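Local atomic coordinates of aldose 1-epimerase (Caenorhabditis elegans, PDB entry 1LUR), a protein that probably catalyses the interconversion of the alpha and beta anomers of aldose sugars. Residues 15-29 against 110-124. Residues are numbered along the deposited sequence; the frame is centred on the assembly and turned at random.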
ATOM      1  N   ILE A  15      18.211  -4.216   2.165  1.00 42.54           N
ATOM      2  CA  ILE A  15      18.308  -5.658   2.010  1.00 41.05           C
ATOM      3  C   ILE A  15      17.803  -5.979   0.611  1.00 41.31           C
ATOM      4  O   ILE A  15      16.724  -5.537   0.217  1.00 41.04           O
ATOM      5  CB  ILE A  15      17.440  -6.397   3.039  1.00 40.81           C
ATOM      6  CG1 ILE A  15      17.855  -5.990   4.455  1.00 41.50           C
ATOM      7  CG2 ILE A  15      17.576  -7.900   2.851  1.00 41.06           C
ATOM      8  CD1 ILE A  15      17.031  -6.644   5.555  1.00 39.56           C
ATOM      9  N   GLU A  16      18.584  -6.739  -0.144  1.00 40.58           N
ATOM     10  CA  GLU A  16      18.190  -7.094  -1.498  1.00 40.60           C
ATOM     11  C   GLU A  16      17.824  -8.558  -1.688  1.00 39.58           C
ATOM     12  O   GLU A  16      18.431  -9.450  -1.089  1.00 39.59           O
ATOM     13  CB  GLU A  16      19.304  -6.729  -2.483  1.00 43.40           C
ATOM     14  CG  GLU A  16      19.273  -5.287  -2.966  1.00 47.74           C
ATOM     15  CD  GLU A  16      20.384  -4.980  -3.958  1.00 51.66           C
ATOM     16  OE1 GLU A  16      20.555  -5.748  -4.933  1.00 52.01           O
ATOM     17  OE2 GLU A  16      21.082  -3.961  -3.770  1.00 53.35           O
ATOM     18  N   ILE A  17      16.812  -8.789  -2.518  1.00 36.26           N
ATOM     19  CA  ILE A  17      16.341 -10.133  -2.824  1.00 35.69           C
ATOM     20  C   ILE A  17      16.115 -10.136  -4.325  1.00 35.15           C
ATOM     21  O   ILE A  17      15.885  -9.081  -4.922  1.00 33.81           O
ATOM     22  CB  ILE A  17      15.019 -10.493  -2.110  1.00 35.69           C
ATOM     23  CG1 ILE A  17      13.896  -9.556  -2.548  1.00 35.02           C
ATOM     24  CG2 ILE A  17      15.217 -10.441  -0.609  1.00 34.38           C
ATOM     25  CD1 ILE A  17      12.537  -9.966  -2.016  1.00 35.90           C
ATOM     26  N   ALA A  18      16.183 -11.305  -4.947  1.00 35.51           N
ATOM     27  CA  ALA A  18      15.982 -11.363  -6.389  1.00 35.21           C
ATOM     28  C   ALA A  18      15.796 -12.777  -6.905  1.00 33.71           C
ATOM     29  O   ALA A  18      16.159 -13.749  -6.243  1.00 34.74           O
ATOM     30  CB  ALA A  18      17.170 -10.709  -7.094  1.00 34.49           C
ATOM     31  N   ASN A  19      15.206 -12.895  -8.085  1.00 32.52           N
ATOM     32  CA  ASN A  19      14.998 -14.213  -8.660  1.00 32.87           C
ATOM     33  C   ASN A  19      16.094 -14.400  -9.707  1.00 33.07           C
ATOM     34  O   ASN A  19      17.070 -13.651  -9.721  1.00 33.45           O
ATOM     35  CB  ASN A  19      13.610 -14.339  -9.295  1.00 32.48           C
ATOM     36  CG  ASN A  19      13.391 -13.372 -10.429  1.00 33.24           C
ATOM     37  OD1 ASN A  19      14.301 -12.640 -10.831  1.00 35.09           O
ATOM     38  ND2 ASN A  19      12.176 -13.363 -10.963  1.00 34.47           N
ATOM     39  N   LYS A  20      15.936 -15.383 -10.580  1.00 34.87           N
ATOM     40  CA  LYS A  20      16.941 -15.638 -11.606  1.00 37.66           C
ATOM     41  C   LYS A  20      16.601 -15.080 -12.986  1.00 38.27           C
ATOM     42  O   LYS A  20      17.336 -15.322 -13.946  1.00 37.98           O
ATOM     43  CB  LYS A  20      17.176 -17.145 -11.724  1.00 39.19           C
ATOM     44  CG  LYS A  20      17.669 -17.821 -10.459  1.00 41.97           C
ATOM     45  CD  LYS A  20      19.112 -17.462 -10.165  1.00 47.10           C
ATOM     46  CE  LYS A  20      19.692 -18.390  -9.110  1.00 48.65           C
ATOM     47  NZ  LYS A  20      19.536 -19.816  -9.527  1.00 51.75           N
ATOM     48  N   GLN A  21      15.506 -14.330 -13.089  1.00 39.54           N
ATOM     49  CA  GLN A  21      15.103 -13.763 -14.374  1.00 39.90           C
ATOM     50  C   GLN A  21      15.216 -12.250 -14.525  1.00 39.87           C
ATOM     51  O   GLN A  21      14.694 -11.686 -15.488  1.00 41.05           O
ATOM     52  CB  GLN A  21      13.669 -14.182 -14.714  1.00 42.61           C
ATOM     53  CG  GLN A  21      13.511 -15.652 -15.058  1.00 46.32           C
ATOM     54  CD  GLN A  21      13.518 -16.534 -13.834  1.00 49.10           C
ATOM     55  OE1 GLN A  21      12.558 -16.549 -13.063  1.00 51.67           O
ATOM     56  NE2 GLN A  21      14.605 -17.270 -13.640  1.00 51.29           N
ATOM     57  N   GLY A  22      15.884 -11.586 -13.591  1.00 38.10           N
ATOM     58  CA  GLY A  22      16.016 -10.146 -13.705  1.00 36.43           C
ATOM     59  C   GLY A  22      15.065  -9.305 -12.873  1.00 36.68           C
ATOM     60  O   GLY A  22      14.816  -8.149 -13.209  1.00 37.80           O
ATOM     61  N   LEU A  23      14.519  -9.880 -11.804  1.00 35.32           N
ATOM     62  CA  LEU A  23      13.596  -9.166 -10.919  1.00 34.22           C
ATOM     63  C   LEU A  23      14.306  -8.996  -9.584  1.00 33.65           C
ATOM     64  O   LEU A  23      14.698  -9.977  -8.957  1.00 35.28           O
ATOM     65  CB  LEU A  23      12.303  -9.966 -10.715  1.00 33.52           C
ATOM     66  CG  LEU A  23      11.316  -9.488  -9.638  1.00 33.82           C
ATOM     67  CD1 LEU A  23      10.788  -8.090  -9.964  1.00 30.38           C
ATOM     68  CD2 LEU A  23      10.162 -10.479  -9.554  1.00 35.46           C
ATOM     69  N   THR A  24      14.485  -7.755  -9.153  1.00 33.27           N
ATOM     70  CA  THR A  24      15.154  -7.491  -7.890  1.00 34.91           C
ATOM     71  C   THR A  24      14.315  -6.546  -7.030  1.00 34.58           C
ATOM     72  O   THR A  24      13.661  -5.637  -7.537  1.00 35.50           O
ATOM     73  CB  THR A  24      16.556  -6.862  -8.121  1.00 35.81           C
ATOM     74  OG1 THR A  24      17.336  -7.729  -8.955  1.00 37.11           O
ATOM     75  CG2 THR A  24      17.292  -6.674  -6.801  1.00 36.75           C
ATOM     76  N   ALA A  25      14.333  -6.781  -5.726  1.00 33.70           N
ATOM     77  CA  ALA A  25      13.584  -5.958  -4.789  1.00 34.03           C
ATOM     78  C   ALA A  25      14.501  -5.583  -3.637  1.00 33.60           C
ATOM     79  O   ALA A  25      15.242  -6.421  -3.127  1.00 34.30           O
ATOM     80  CB  ALA A  25      12.377  -6.722  -4.263  1.00 33.12           C
ATOM     81  N   THR A  26      14.464  -4.320  -3.238  1.00 33.93           N
ATOM     82  CA  THR A  26      15.297  -3.864  -2.141  1.00 34.46           C
ATOM     83  C   THR A  26      14.384  -3.416  -1.003  1.00 34.29           C
ATOM     84  O   THR A  26      13.529  -2.553  -1.189  1.00 34.64           O
ATOM     85  CB  THR A  26      16.195  -2.699  -2.568  1.00 35.56           C
ATOM     86  OG1 THR A  26      16.996  -3.103  -3.687  1.00 34.95           O
ATOM     87  CG2 THR A  26      17.111  -2.294  -1.426  1.00 36.37           C
ATOM     88  N   LEU A  27      14.568  -4.017   0.167  1.00 34.24           N
ATOM     89  CA  LEU A  27      13.763  -3.688   1.335  1.00 34.03           C
ATOM     90  C   LEU A  27      14.569  -2.950   2.402  1.00 34.94           C
ATOM     91  O   LEU A  27      15.801  -2.969   2.394  1.00 35.78           O
ATOM     92  CB  LEU A  27      13.174  -4.961   1.939  1.00 33.23           C
ATOM     93  CG  LEU A  27      12.335  -5.851   1.017  1.00 33.14           C
ATOM     94  CD1 LEU A  27      11.293  -4.997   0.307  1.00 31.80           C
ATOM     95  CD2 LEU A  27      13.231  -6.551  -0.003  1.00 33.69           C
ATOM     96  N   LEU A  28      13.855  -2.313   3.324  1.00 33.74           N
ATOM     97  CA  LEU A  28      14.473  -1.563   4.409  1.00 34.52           C
ATOM     98  C   LEU A  28      13.737  -1.904   5.703  1.00 34.80           C
ATOM     99  O   LEU A  28      12.513  -1.787   5.779  1.00 34.59           O
ATOM    100  CB  LEU A  28      14.371  -0.061   4.125  1.00 34.76           C
ATOM    101  CG  LEU A  28      15.113   0.918   5.040  1.00 36.34           C
ATOM    102  CD1 LEU A  28      16.621   0.689   4.936  1.00 36.88           C
ATOM    103  CD2 LEU A  28      14.768   2.344   4.626  1.00 36.92           C
ATOM    104  N   PRO A  29      14.477  -2.343   6.732  1.00 35.81           N
ATOM    105  CA  PRO A  29      13.889  -2.702   8.026  1.00 35.89           C
ATOM    106  C   PRO A  29      12.993  -1.597   8.571  1.00 35.02           C
ATOM    107  O   PRO A  29      11.962  -1.867   9.194  1.00 34.06           O
ATOM    108  CB  PRO A  29      15.112  -2.937   8.905  1.00 35.93           C
ATOM    109  CG  PRO A  29      16.120  -3.464   7.933  1.00 36.37           C
ATOM    110  CD  PRO A  29      15.938  -2.541   6.751  1.00 36.72           C
ATOM    111  N   ARG A 110       8.382   2.825  12.280  1.00 33.03           N
ATOM    112  CA  ARG A 110       9.162   2.086  13.260  1.00 34.23           C
ATOM    113  C   ARG A 110      10.164   1.127  12.632  1.00 34.32           C
ATOM    114  O   ARG A 110      10.009   0.708  11.490  1.00 34.93           O
ATOM    115  CB  ARG A 110       8.219   1.345  14.201  1.00 34.71           C
ATOM    116  CG  ARG A 110       7.297   2.299  14.956  1.00 35.45           C
ATOM    117  CD  ARG A 110       6.405   1.552  15.897  1.00 33.41           C
ATOM    118  NE  ARG A 110       7.195   0.768  16.837  1.00 35.49           N
ATOM    119  CZ  ARG A 110       6.692  -0.164  17.635  1.00 34.33           C
ATOM    120  NH1 ARG A 110       5.390  -0.426  17.608  1.00 34.62           N
ATOM    121  NH2 ARG A 110       7.491  -0.839  18.451  1.00 35.68           N
ATOM    122  N   LYS A 111      11.206   0.803  13.391  1.00 34.76           N
ATOM    123  CA  LYS A 111      12.248  -0.100  12.932  1.00 34.13           C
ATOM    124  C   LYS A 111      11.841  -1.544  13.207  1.00 32.49           C
ATOM    125  O   LYS A 111      11.757  -1.971  14.360  1.00 31.13           O
ATOM    126  CB  LYS A 111      13.564   0.222  13.650  1.00 38.92           C
ATOM    127  CG  LYS A 111      13.933   1.706  13.630  1.00 41.78           C
ATOM    128  CD  LYS A 111      15.315   1.957  14.230  1.00 46.29           C
ATOM    129  CE  LYS A 111      16.412   1.496  13.284  1.00 46.85           C
ATOM    130  NZ  LYS A 111      16.340   2.244  11.995  1.00 48.23           N
ATOM    131  N   TRP A 112      11.580  -2.290  12.138  1.00 29.97           N
ATOM    132  CA  TRP A 112      11.180  -3.687  12.261  1.00 27.70           C
ATOM    133  C   TRP A 112      12.403  -4.591  12.390  1.00 30.21           C
ATOM    134  O   TRP A 112      13.483  -4.250  11.913  1.00 30.22           O
ATOM    135  CB  TRP A 112      10.401  -4.126  11.024  1.00 27.29           C
ATOM    136  CG  TRP A 112       9.100  -3.435  10.810  1.00 24.38           C
ATOM    137  CD1 TRP A 112       8.884  -2.088  10.719  1.00 24.57           C
ATOM    138  CD2 TRP A 112       7.838  -4.064  10.582  1.00 22.96           C
ATOM    139  NE1 TRP A 112       7.553  -1.841  10.441  1.00 22.35           N
ATOM    140  CE2 TRP A 112       6.893  -3.038  10.350  1.00 23.05           C
ATOM    141  CE3 TRP A 112       7.413  -5.397  10.545  1.00 21.36           C
ATOM    142  CZ2 TRP A 112       5.548  -3.308  10.083  1.00 23.93           C
ATOM    143  CZ3 TRP A 112       6.070  -5.663  10.279  1.00 24.58           C
ATOM    144  CH2 TRP A 112       5.158  -4.622  10.051  1.00 23.57           C
ATOM    145  N   GLU A 113      12.217  -5.746  13.020  1.00 30.92           N
ATOM    146  CA  GLU A 113      13.299  -6.710  13.207  1.00 34.41           C
ATOM    147  C   GLU A 113      13.362  -7.622  11.984  1.00 33.83           C
ATOM    148  O   GLU A 113      12.338  -7.913  11.370  1.00 32.27           O
ATOM    149  CB  GLU A 113      13.038  -7.577  14.442  1.00 37.39           C
ATOM    150  CG  GLU A 113      13.094  -6.836  15.765  1.00 45.28           C
ATOM    151  CD  GLU A 113      14.514  -6.539  16.195  1.00 49.41           C
ATOM    152  OE1 GLU A 113      15.266  -7.503  16.452  1.00 52.65           O
ATOM    153  OE2 GLU A 113      14.883  -5.346  16.274  1.00 52.13           O
ATOM    154  N   VAL A 114      14.562  -8.052  11.620  1.00 32.68           N
ATOM    155  CA  VAL A 114      14.722  -8.935  10.477  1.00 32.78           C
ATOM    156  C   VAL A 114      14.703 -10.328  11.080  1.00 32.31           C
ATOM    157  O   VAL A 114      15.632 -10.709  11.789  1.00 32.91           O
ATOM    158  CB  VAL A 114      16.062  -8.712   9.766  1.00 34.12           C
ATOM    159  CG1 VAL A 114      16.274  -9.796   8.723  1.00 33.35           C
ATOM    160  CG2 VAL A 114      16.083  -7.342   9.116  1.00 34.49           C
ATOM    161  N   VAL A 115      13.642 -11.082  10.823  1.00 29.54           N
ATOM    162  CA  VAL A 115      13.545 -12.428  11.371  1.00 29.74           C
ATOM    163  C   VAL A 115      13.958 -13.522  10.396  1.00 29.91           C
ATOM    164  O   VAL A 115      14.156 -14.668  10.796  1.00 31.22           O
ATOM    165  CB  VAL A 115      12.125 -12.723  11.883  1.00 30.89           C
ATOM    166  CG1 VAL A 115      11.867 -11.941  13.160  1.00 32.00           C
ATOM    167  CG2 VAL A 115      11.099 -12.356  10.822  1.00 32.11           C
ATOM    168  N   ARG A 116      14.076 -13.169   9.121  1.00 30.42           N
ATOM    169  CA  ARG A 116      14.477 -14.133   8.097  1.00 31.00           C
ATOM    170  C   ARG A 116      14.947 -13.396   6.865  1.00 31.32           C
ATOM    171  O   ARG A 116      14.341 -12.411   6.441  1.00 31.30           O
ATOM    172  CB  ARG A 116      13.318 -15.080   7.720  1.00 30.83           C
ATOM    173  CG  ARG A 116      13.692 -16.170   6.682  1.00 31.88           C
ATOM    174  CD  ARG A 116      12.574 -17.216   6.517  1.00 31.72           C
ATOM    175  NE  ARG A 116      12.943 -18.378   5.693  1.00 32.06           N
ATOM    176  CZ  ARG A 116      13.016 -18.383   4.361  1.00 32.64           C
ATOM    177  NH1 ARG A 116      12.744 -17.286   3.665  1.00 31.21           N
ATOM    178  NH2 ARG A 116      13.360 -19.492   3.718  1.00 29.65           N
ATOM    179  N   HIS A 117      16.060 -13.850   6.311  1.00 31.94           N
ATOM    180  CA  HIS A 117      16.601 -13.232   5.118  1.00 33.87           C
ATOM    181  C   HIS A 117      17.297 -14.307   4.309  1.00 33.39           C
ATOM    182  O   HIS A 117      18.130 -15.058   4.826  1.00 32.81           O
ATOM    183  CB  HIS A 117      17.548 -12.070   5.454  1.00 36.41           C
ATOM    184  CG  HIS A 117      18.614 -12.408   6.445  1.00 42.13           C
ATOM    185  ND1 HIS A 117      19.916 -12.679   6.076  1.00 45.12           N
ATOM    186  CD2 HIS A 117      18.583 -12.480   7.797  1.00 44.65           C
ATOM    187  CE1 HIS A 117      20.639 -12.903   7.159  1.00 46.40           C
ATOM    188  NE2 HIS A 117      19.855 -12.788   8.217  1.00 46.35           N
ATOM    189  N   ALA A 118      16.904 -14.398   3.046  1.00 32.86           N
ATOM    190  CA  ALA A 118      17.449 -15.370   2.113  1.00 32.76           C
ATOM    191  C   ALA A 118      17.610 -14.664   0.773  1.00 33.53           C
ATOM    192  O   ALA A 118      17.160 -13.526   0.608  1.00 32.86           O
ATOM    193  CB  ALA A 118      16.496 -16.556   1.985  1.00 31.71           C
ATOM    194  N   PRO A 119      18.246 -15.330  -0.205  1.00 33.86           N
ATOM    195  CA  PRO A 119      18.451 -14.731  -1.523  1.00 35.19           C
ATOM    196  C   PRO A 119      17.212 -14.164  -2.217  1.00 35.03           C
ATOM    197  O   PRO A 119      17.304 -13.155  -2.914  1.00 35.35           O
ATOM    198  CB  PRO A 119      19.075 -15.870  -2.319  1.00 35.12           C
ATOM    199  CG  PRO A 119      19.892 -16.571  -1.281  1.00 34.97           C
ATOM    200  CD  PRO A 119      18.930 -16.634  -0.117  1.00 34.81           C
ATOM    201  N   GLU A 120      16.059 -14.802  -2.033  1.00 35.71           N
ATOM    202  CA  GLU A 120      14.840 -14.319  -2.676  1.00 36.21           C
ATOM    203  C   GLU A 120      13.702 -13.936  -1.736  1.00 34.65           C
ATOM    204  O   GLU A 120      12.578 -13.690  -2.188  1.00 32.97           O
ATOM    205  CB  GLU A 120      14.333 -15.370  -3.668  1.00 40.88           C
ATOM    206  CG  GLU A 120      13.682 -16.578  -3.017  1.00 45.63           C
ATOM    207  CD  GLU A 120      14.579 -17.252  -1.995  1.00 51.11           C
ATOM    208  OE1 GLU A 120      15.640 -17.784  -2.386  1.00 53.33           O
ATOM    209  OE2 GLU A 120      14.224 -17.243  -0.796  1.00 53.25           O
ATOM    210  N   SER A 121      13.980 -13.868  -0.439  1.00 31.98           N
ATOM    211  CA  SER A 121      12.934 -13.510   0.518  1.00 31.18           C
ATOM    212  C   SER A 121      13.487 -12.868   1.788  1.00 30.63           C
ATOM    213  O   SER A 121      14.645 -13.070   2.148  1.00 30.02           O
ATOM    214  CB  SER A 121      12.134 -14.767   0.881  1.00 30.29           C
ATOM    215  OG  SER A 121      11.103 -14.496   1.809  1.00 31.75           O
ATOM    216  N   VAL A 122      12.641 -12.090   2.460  1.00 28.99           N
ATOM    217  CA  VAL A 122      13.019 -11.417   3.696  1.00 27.22           C
ATOM    218  C   VAL A 122      11.756 -11.192   4.520  1.00 27.93           C
ATOM    219  O   VAL A 122      10.715 -10.816   3.978  1.00 25.88           O
ATOM    220  CB  VAL A 122      13.710 -10.047   3.426  1.00 28.17           C
ATOM    221  CG1 VAL A 122      12.764  -9.123   2.670  1.00 28.76           C
ATOM    222  CG2 VAL A 122      14.134  -9.408   4.744  1.00 30.16           C
ATOM    223  N   SER A 123      11.840 -11.450   5.820  1.00 26.97           N
ATOM    224  CA  SER A 123      10.694 -11.264   6.697  1.00 27.34           C
ATOM    225  C   SER A 123      11.048 -10.289   7.806  1.00 29.60           C
ATOM    226  O   SER A 123      12.161 -10.309   8.332  1.00 28.80           O
ATOM    227  CB  SER A 123      10.249 -12.593   7.306  1.00 25.99           C
ATOM    228  OG  SER A 123       9.842 -13.514   6.306  1.00 27.91           O
ATOM    229  N   PHE A 124      10.093  -9.424   8.144  1.00 30.59           N
ATOM    230  CA  PHE A 124      10.273  -8.423   9.189  1.00 30.38           C
ATOM    231  C   PHE A 124       9.204  -8.641  10.245  1.00 30.35           C
ATOM    232  O   PHE A 124       8.113  -9.117   9.941  1.00 27.80           O
ATOM    233  CB  PHE A 124      10.094  -7.007   8.640  1.00 28.93           C
ATOM    234  CG  PHE A 124      11.041  -6.648   7.536  1.00 30.35           C
ATOM    235  CD1 PHE A 124      10.599  -6.574   6.221  1.00 28.63           C
ATOM    236  CD2 PHE A 124      12.374  -6.352   7.813  1.00 31.82           C
ATOM    237  CE1 PHE A 124      11.468  -6.208   5.194  1.00 30.58           C
ATOM    238  CE2 PHE A 124      13.252  -5.986   6.796  1.00 31.13           C
ATOM    239  CZ  PHE A 124      12.796  -5.913   5.482  1.00 30.36           C
TER
HETATM  240  O   HOH W   1      18.089 -11.271   1.522  1.00 55.87           O
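Two beta hairpins, 15-18/24-28 and 113-118/121-129, meet where the N-terminal four-stranded sheet reaches the edge of the large sheet; strand 24-28 packs over 121-124, their axes 9.1 Å apart at 20°. F124, buried, sits amid the apolar layer: its ring edge takes L27 CB in plane, CZ to CB 3.7 Å, and its CE2 lies 3.6 Å from P29 CA. I15 CD1 also nears the ring, 4.0 Å from F124 CE2, and meets V114 CG2 tip to tip at 3.8 Å. F124 has CG anti to the carbonyl carbon (chi1 -59°), which directs the ring at L27 and P29; an alanine here would probably open a gap between I15, L27 and P29. Farther along, L27 CG lies alongside V122 CG1 at 3.7 Å, the side chains pointing opposite ways, while I17 CG2 packs on the S121 backbone. Backbone bonds close both ends: A18 N donates to P119 O (3.0 Å) in the carbonyl plane, and W112 N donates to P29 O (3.0 Å) from 51° above the P29 carbonyl plane. One water donates to E16 O and A118 O, bridging the hairpins. Such packing is characteristic of the antiparallel beta-sandwich of the galactose mutarotase fold.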